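Long-range contacts in cysteine hydrolase (Staphylococcus aureus, PDB 6KUA), which probably hydrolyses nicotinamide to nicotinic acid and ammonia, as a zinc-containing nicotinamidase of the isochorismatase family of cysteine hydrolases: residues R4-V9 against Q126-G131; D47-L52 against Q96-F101. All blocks are in the same frame, centred on the assembly; numbering follows the deposited sequence.

Contact 1 of 2, residues R4-V9 against Q126-G131; sequences RALLVV and QVEIVG
L7 and V127 meet on one face of a two-strand pairing, where CD1 of L7 lies 4.1 Å from CB of V127 and borders CG1 of I129. CG of L7 stands anti to its carbonyl carbon (chi1 -51°), and the side chain crosses that of V127 at a slant, while helix 137-147 packs over this face through T141, A142 and A145. CG2 of V9 touches CG2 of I129 at 3.9 Å. On the reverse face L6 and V130 cross at about a right angle, CD1 to CG1, while CG2 of V8 meets CG2 of V130; I39 and F42 of helix 32-44 cover L6. Strand 4-9 is the middle strand of a parallel five-stranded sheet and 126-132 lies beside it, with helices on both faces, the alpha/beta core of the isochorismatase fold. Five backbone hydrogen bonds join them in register, from A5 N to Q126 O (2.9 Å) through L7 N to E128 O (2.8 Å) to V9 N to V130 O (2.9 Å). At the polar end, OE1 of Q126 approaches CB of R4 at 3.5 Å. The extended R4 chain leads its guanidinium away to salt bridges with D47 and D41, and the E128 carboxylate pairs with R38.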
loop_
_atom_site.group_PDB
_atom_site.type_symbol
_atom_site.label_atom_id
_atom_site.label_comp_id
_atom_site.label_asym_id
_atom_site.label_seq_id
_atom_site.Cartn_x
_atom_site.Cartn_y
_atom_site.Cartn_z
ATOM N N ARG A 4 -0.020 -22.583 -0.447
ATOM C CA ARG A 4 0.535 -22.157 -1.723
ATOM C C ARG A 4 -0.581 -21.729 -2.671
ATOM O O ARG A 4 -1.721 -22.191 -2.576
ATOM C CB ARG A 4 1.388 -23.264 -2.375
ATOM C CG ARG A 4 0.655 -24.580 -2.629
ATOM C CD ARG A 4 1.477 -25.562 -3.491
ATOM N NE ARG A 4 0.622 -26.577 -4.122
ATOM C CZ ARG A 4 0.974 -27.361 -5.146
ATOM N NH1 ARG A 4 2.175 -27.278 -5.690
ATOM N NH2 ARG A 4 0.105 -28.229 -5.643
ATOM N N ALA A 5 -0.246 -20.821 -3.582
ATOM C CA ALA A 5 -1.195 -20.372 -4.587
ATOM C C ALA A 5 -0.458 -20.220 -5.902
ATOM O O ALA A 5 0.747 -19.952 -5.934
ATOM C CB ALA A 5 -1.889 -19.049 -4.193
ATOM N N LEU A 6 -1.189 -20.445 -6.984
ATOM C CA LEU A 6 -0.666 -20.285 -8.325
ATOM C C LEU A 6 -1.181 -18.967 -8.885
ATOM O O LEU A 6 -2.387 -18.702 -8.844
ATOM C CB LEU A 6 -1.100 -21.462 -9.207
ATOM C CG LEU A 6 -0.682 -21.398 -10.673
ATOM C CD1 LEU A 6 0.820 -21.527 -10.808
ATOM C CD2 LEU A 6 -1.374 -22.499 -11.451
ATOM N N LEU A 7 -0.279 -18.138 -9.387
ATOM C CA LEU A 7 -0.652 -16.879 -10.026
ATOM C C LEU A 7 -0.385 -17.008 -11.517
ATOM O O LEU A 7 0.772 -17.172 -11.927
ATOM C CB LEU A 7 0.134 -15.701 -9.439
ATOM C CG LEU A 7 0.141 -15.539 -7.917
ATOM C CD1 LEU A 7 0.841 -14.241 -7.473
ATOM C CD2 LEU A 7 -1.274 -15.607 -7.348
ATOM N N VAL A 8 -1.445 -16.930 -12.319
ATOM C CA VAL A 8 -1.352 -17.023 -13.777
ATOM C C VAL A 8 -1.514 -15.619 -14.338
ATOM O O VAL A 8 -2.621 -15.069 -14.357
ATOM C CB VAL A 8 -2.397 -17.979 -14.360
ATOM C CG1 VAL A 8 -2.236 -18.079 -15.883
ATOM C CG2 VAL A 8 -2.264 -19.340 -13.692
ATOM N N VAL A 9 -0.409 -15.042 -14.799
ATOM C CA VAL A 9 -0.347 -13.624 -15.153
ATOM C C VAL A 9 -0.536 -13.455 -16.659
ATOM O O VAL A 9 0.254 -13.972 -17.462
ATOM C CB VAL A 9 0.976 -12.998 -14.686
ATOM C CG1 VAL A 9 0.994 -11.509 -14.984
ATOM C CG2 VAL A 9 1.167 -13.241 -13.188
ATOM N N GLN A 126 3.028 -18.640 0.156
ATOM C CA GLN A 126 3.911 -19.102 -0.906
ATOM C C GLN A 126 3.186 -18.986 -2.241
ATOM O O GLN A 126 2.051 -19.459 -2.369
ATOM C CB GLN A 126 4.330 -20.546 -0.610
ATOM C CG GLN A 126 4.939 -21.312 -1.749
ATOM C CD GLN A 126 5.464 -22.674 -1.297
ATOM O OE1 GLN A 126 4.699 -23.634 -1.155
ATOM N NE2 GLN A 126 6.771 -22.752 -1.042
ATOM N N VAL A 127 3.800 -18.322 -3.223
ATOM C CA VAL A 127 3.169 -18.178 -4.530
ATOM C C VAL A 127 4.081 -18.770 -5.591
ATOM O O VAL A 127 5.311 -18.663 -5.509
ATOM C CB VAL A 127 2.809 -16.713 -4.872
ATOM C CG1 VAL A 127 1.880 -16.143 -3.818
ATOM C CG2 VAL A 127 4.072 -15.849 -5.062
ATOM N N GLU A 128 3.470 -19.414 -6.571
ATOM C CA GLU A 128 4.145 -19.814 -7.797
ATOM C C GLU A 128 3.619 -18.942 -8.926
ATOM O O GLU A 128 2.405 -18.777 -9.066
ATOM C CB GLU A 128 3.898 -21.296 -8.087
ATOM C CG GLU A 128 4.659 -21.838 -9.266
ATOM C CD GLU A 128 4.492 -23.352 -9.409
ATOM O OE1 GLU A 128 4.424 -24.066 -8.376
ATOM O OE2 GLU A 128 4.412 -23.822 -10.564
ATOM N N ILE A 129 4.516 -18.364 -9.718
ATOM C CA ILE A 129 4.113 -17.381 -10.712
ATOM C C ILE A 129 4.442 -17.888 -12.106
ATOM O O ILE A 129 5.603 -18.177 -12.411
ATOM C CB ILE A 129 4.777 -16.018 -10.485
ATOM C CG1 ILE A 129 4.596 -15.567 -9.046
ATOM C CG2 ILE A 129 4.142 -15.000 -11.409
ATOM C CD1 ILE A 129 5.376 -14.278 -8.742
ATOM N N VAL A 130 3.432 -17.928 -12.969
ATOM C CA VAL A 130 3.609 -18.333 -14.351
ATOM C C VAL A 130 2.922 -17.303 -15.232
ATOM O O VAL A 130 2.064 -16.536 -14.781
ATOM C CB VAL A 130 3.048 -19.746 -14.613
ATOM C CG1 VAL A 130 3.661 -20.749 -13.624
ATOM C CG2 VAL A 130 1.512 -19.749 -14.521
ATOM N N GLY A 131 3.304 -17.289 -16.505
ATOM C CA GLY A 131 2.656 -16.371 -17.426
ATOM C C GLY A 131 3.636 -15.525 -18.200
ATOM O O GLY A 131 4.776 -15.947 -18.429
#

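Contact 2 of 2, residues D47-L52 against Q96-F101; sequences DHIFFL and QPNVHF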
loop_
_atom_site.group_PDB
_atom_site.type_symbol
_atom_site.label_atom_id
_atom_site.label_comp_id
_atom_site.label_asym_id
_atom_site.label_seq_id
_atom_site.Cartn_x
_atom_site.Cartn_y
_atom_site.Cartn_z
ATOM N N ASP A 47 -5.699 -26.401 -3.988
ATOM C CA ASP A 47 -4.975 -25.163 -3.757
ATOM C C ASP A 47 -5.557 -24.044 -4.617
ATOM O O ASP A 47 -6.264 -24.274 -5.600
ATOM C CB ASP A 47 -3.493 -25.342 -4.066
ATOM C CG ASP A 47 -2.773 -26.189 -3.020
ATOM O OD1 ASP A 47 -3.170 -26.154 -1.836
ATOM O OD2 ASP A 47 -1.802 -26.892 -3.382
ATOM N N HIS A 48 -5.257 -22.811 -4.240
ATOM C CA HIS A 48 -5.910 -21.675 -4.857
ATOM C C HIS A 48 -5.164 -21.228 -6.103
ATOM O O HIS A 48 -3.933 -21.221 -6.137
ATOM C CB HIS A 48 -6.034 -20.540 -3.847
ATOM C CG HIS A 48 -7.028 -20.836 -2.778
ATOM N ND1 HIS A 48 -8.380 -20.610 -2.942
ATOM C CD2 HIS A 48 -6.884 -21.414 -1.556
ATOM C CE1 HIS A 48 -9.020 -21.002 -1.854
ATOM N NE2 HIS A 48 -8.136 -21.497 -1.001
ATOM N N ILE A 49 -5.926 -20.869 -7.133
ATOM C CA ILE A 49 -5.392 -20.441 -8.419
ATOM C C ILE A 49 -6.015 -19.098 -8.758
ATOM O O ILE A 49 -7.245 -18.965 -8.770
ATOM C CB ILE A 49 -5.678 -21.458 -9.540
ATOM C CG1 ILE A 49 -5.187 -22.853 -9.143
ATOM C CG2 ILE A 49 -4.994 -21.020 -10.810
ATOM C CD1 ILE A 49 -6.100 -23.971 -9.576
ATOM N N PHE A 50 -5.169 -18.114 -9.055
ATOM C CA PHE A 50 -5.603 -16.759 -9.375
ATOM C C PHE A 50 -5.200 -16.465 -10.811
ATOM O O PHE A 50 -4.014 -16.549 -11.153
ATOM C CB PHE A 50 -4.994 -15.737 -8.413
ATOM C CG PHE A 50 -5.377 -15.946 -6.972
ATOM C CD1 PHE A 50 -4.808 -16.970 -6.225
ATOM C CD2 PHE A 50 -6.298 -15.099 -6.356
ATOM C CE1 PHE A 50 -5.160 -17.174 -4.888
ATOM C CE2 PHE A 50 -6.658 -15.283 -5.013
ATOM C CZ PHE A 50 -6.091 -16.317 -4.276
ATOM N N PHE A 51 -6.189 -16.161 -11.655
ATOM C CA PHE A 51 -5.943 -15.687 -13.008
ATOM C C PHE A 51 -5.988 -14.162 -12.989
ATOM O O PHE A 51 -7.027 -13.573 -12.668
ATOM C CB PHE A 51 -6.967 -16.274 -13.985
ATOM C CG PHE A 51 -6.863 -17.773 -14.143
ATOM C CD1 PHE A 51 -7.507 -18.620 -13.262
ATOM C CD2 PHE A 51 -6.106 -18.326 -15.167
ATOM C CE1 PHE A 51 -7.407 -20.014 -13.401
ATOM C CE2 PHE A 51 -6.001 -19.692 -15.316
ATOM C CZ PHE A 51 -6.652 -20.543 -14.432
ATOM N N LEU A 52 -4.849 -13.534 -13.277
ATOM C CA LEU A 52 -4.680 -12.089 -13.179
ATOM C C LEU A 52 -4.588 -11.507 -14.582
ATOM O O LEU A 52 -3.718 -11.906 -15.360
ATOM C CB LEU A 52 -3.436 -11.744 -12.367
ATOM C CG LEU A 52 -3.673 -12.138 -10.914
ATOM C CD1 LEU A 52 -2.547 -13.023 -10.397
ATOM C CD2 LEU A 52 -3.838 -10.884 -10.078
ATOM N N GLN A 96 -15.392 -23.018 -9.204
ATOM C CA GLN A 96 -14.881 -23.620 -7.989
ATOM C C GLN A 96 -14.392 -22.559 -7.002
ATOM O O GLN A 96 -13.909 -21.495 -7.399
ATOM C CB GLN A 96 -13.746 -24.584 -8.317
ATOM C CG GLN A 96 -14.145 -25.697 -9.284
ATOM C CD GLN A 96 -13.001 -26.665 -9.550
ATOM O OE1 GLN A 96 -13.124 -27.569 -10.377
ATOM N NE2 GLN A 96 -11.875 -26.474 -8.846
ATOM N N PRO A 97 -14.488 -22.839 -5.699
ATOM C CA PRO A 97 -14.087 -21.836 -4.706
ATOM C C PRO A 97 -12.581 -21.609 -4.638
ATOM O O PRO A 97 -12.158 -20.591 -4.079
ATOM C CB PRO A 97 -14.634 -22.413 -3.389
ATOM C CG PRO A 97 -14.618 -23.895 -3.607
ATOM C CD PRO A 97 -14.956 -24.088 -5.065
ATOM N N ASN A 98 -11.764 -22.514 -5.181
ATOM C CA ASN A 98 -10.319 -22.346 -5.199
ATOM C C ASN A 98 -9.809 -21.666 -6.466
ATOM O O ASN A 98 -8.602 -21.689 -6.713
ATOM C CB ASN A 98 -9.617 -23.704 -5.010
ATOM C CG ASN A 98 -9.811 -24.649 -6.190
ATOM O OD1 ASN A 98 -10.930 -24.840 -6.671
ATOM N ND2 ASN A 98 -8.718 -25.270 -6.645
ATOM N N VAL A 99 -10.690 -21.050 -7.259
ATOM C CA VAL A 99 -10.336 -20.441 -8.538
ATOM C C VAL A 99 -10.820 -18.998 -8.533
ATOM O O VAL A 99 -11.992 -18.736 -8.244
ATOM C CB VAL A 99 -10.947 -21.200 -9.732
ATOM C CG1 VAL A 99 -10.704 -20.443 -11.026
ATOM C CG2 VAL A 99 -10.383 -22.609 -9.812
ATOM N N HIS A 100 -9.928 -18.066 -8.859
ATOM C CA HIS A 100 -10.237 -16.643 -8.787
ATOM C C HIS A 100 -9.754 -15.927 -10.033
ATOM O O HIS A 100 -8.718 -16.269 -10.617
ATOM C CB HIS A 100 -9.602 -15.976 -7.570
ATOM C CG HIS A 100 -9.720 -16.788 -6.323
ATOM N ND1 HIS A 100 -10.638 -16.506 -5.336
ATOM C CD2 HIS A 100 -9.055 -17.896 -5.916
ATOM C CE1 HIS A 100 -10.520 -17.393 -4.364
ATOM N NE2 HIS A 100 -9.572 -18.252 -4.695
ATOM N N PHE A 101 -10.514 -14.906 -10.409
ATOM C CA PHE A 101 -10.217 -14.081 -11.565
ATOM C C PHE A 101 -10.192 -12.639 -11.096
ATOM O O PHE A 101 -11.174 -12.155 -10.526
ATOM C CB PHE A 101 -11.255 -14.288 -12.664
ATOM C CG PHE A 101 -10.818 -13.786 -14.001
ATOM C CD1 PHE A 101 -10.883 -12.433 -14.297
ATOM C CD2 PHE A 101 -10.342 -14.666 -14.964
ATOM C CE1 PHE A 101 -10.489 -11.956 -15.546
ATOM C CE2 PHE A 101 -9.941 -14.206 -16.208
ATOM C CZ PHE A 101 -10.024 -12.845 -16.503
#
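The amide nitrogen ND2 of N98 donates to the backbone O of D47 at 2.8 Å, with D47 O close to the amide plane, and makes a second, weak bond to N43. OD1 of N98 receives NE2 of Q96 on a lone pair at 2.9 Å, so both ends of the amide are held and its rotation is fixed. N98 lies in a type I turn from Q96 to V99 that leads into strand 99-104. This strand, one margin of the chain's parallel sheet, pairs with 48-54; its bonds include F51 N to H100 O at 2.7 Å. On one face the H100 ring forms an offset stack with F50, centroids 4.4 Å apart and planes at 11°, CE2 of F50 lying over the imidazole toward its rim. Both residues have CG anti to the carbonyl carbon (chi1 -61° for F50, -43° for H100) and point the same way. NE2 of H100 shares a 3.2 Å hydrogen bond with ND1 of H48, which comes in at the imidazole edge. L115, L118 and L119 of helix 115-121 pack on F50. Across the sheet, CE1 of F51 approaches CG1 of V99 at 4.1 Å, and Y90 packs edge-to-face with the F51 ring.

Overall arrangement
Both contacts are parallel pairings in one sheet, and strands 4-9 and 48-54 are neighbours there, so the two share a continuous hydrogen-bonded framework: the backbone of V8 probably bonds to that of F50. Contact 1 lies near the middle of the chain, its centre about 5 Å from the chain centre, and its side-chain packing is almost wholly aliphatic. Contact 2, about 11 Å out, reaches a margin of the sheet, where aromatic rings, histidines and a turn amide take over and F101 is exposed. Along the chain, contact 2 is nested inside the loop closed by contact 1. Helix 32-44 packs against both.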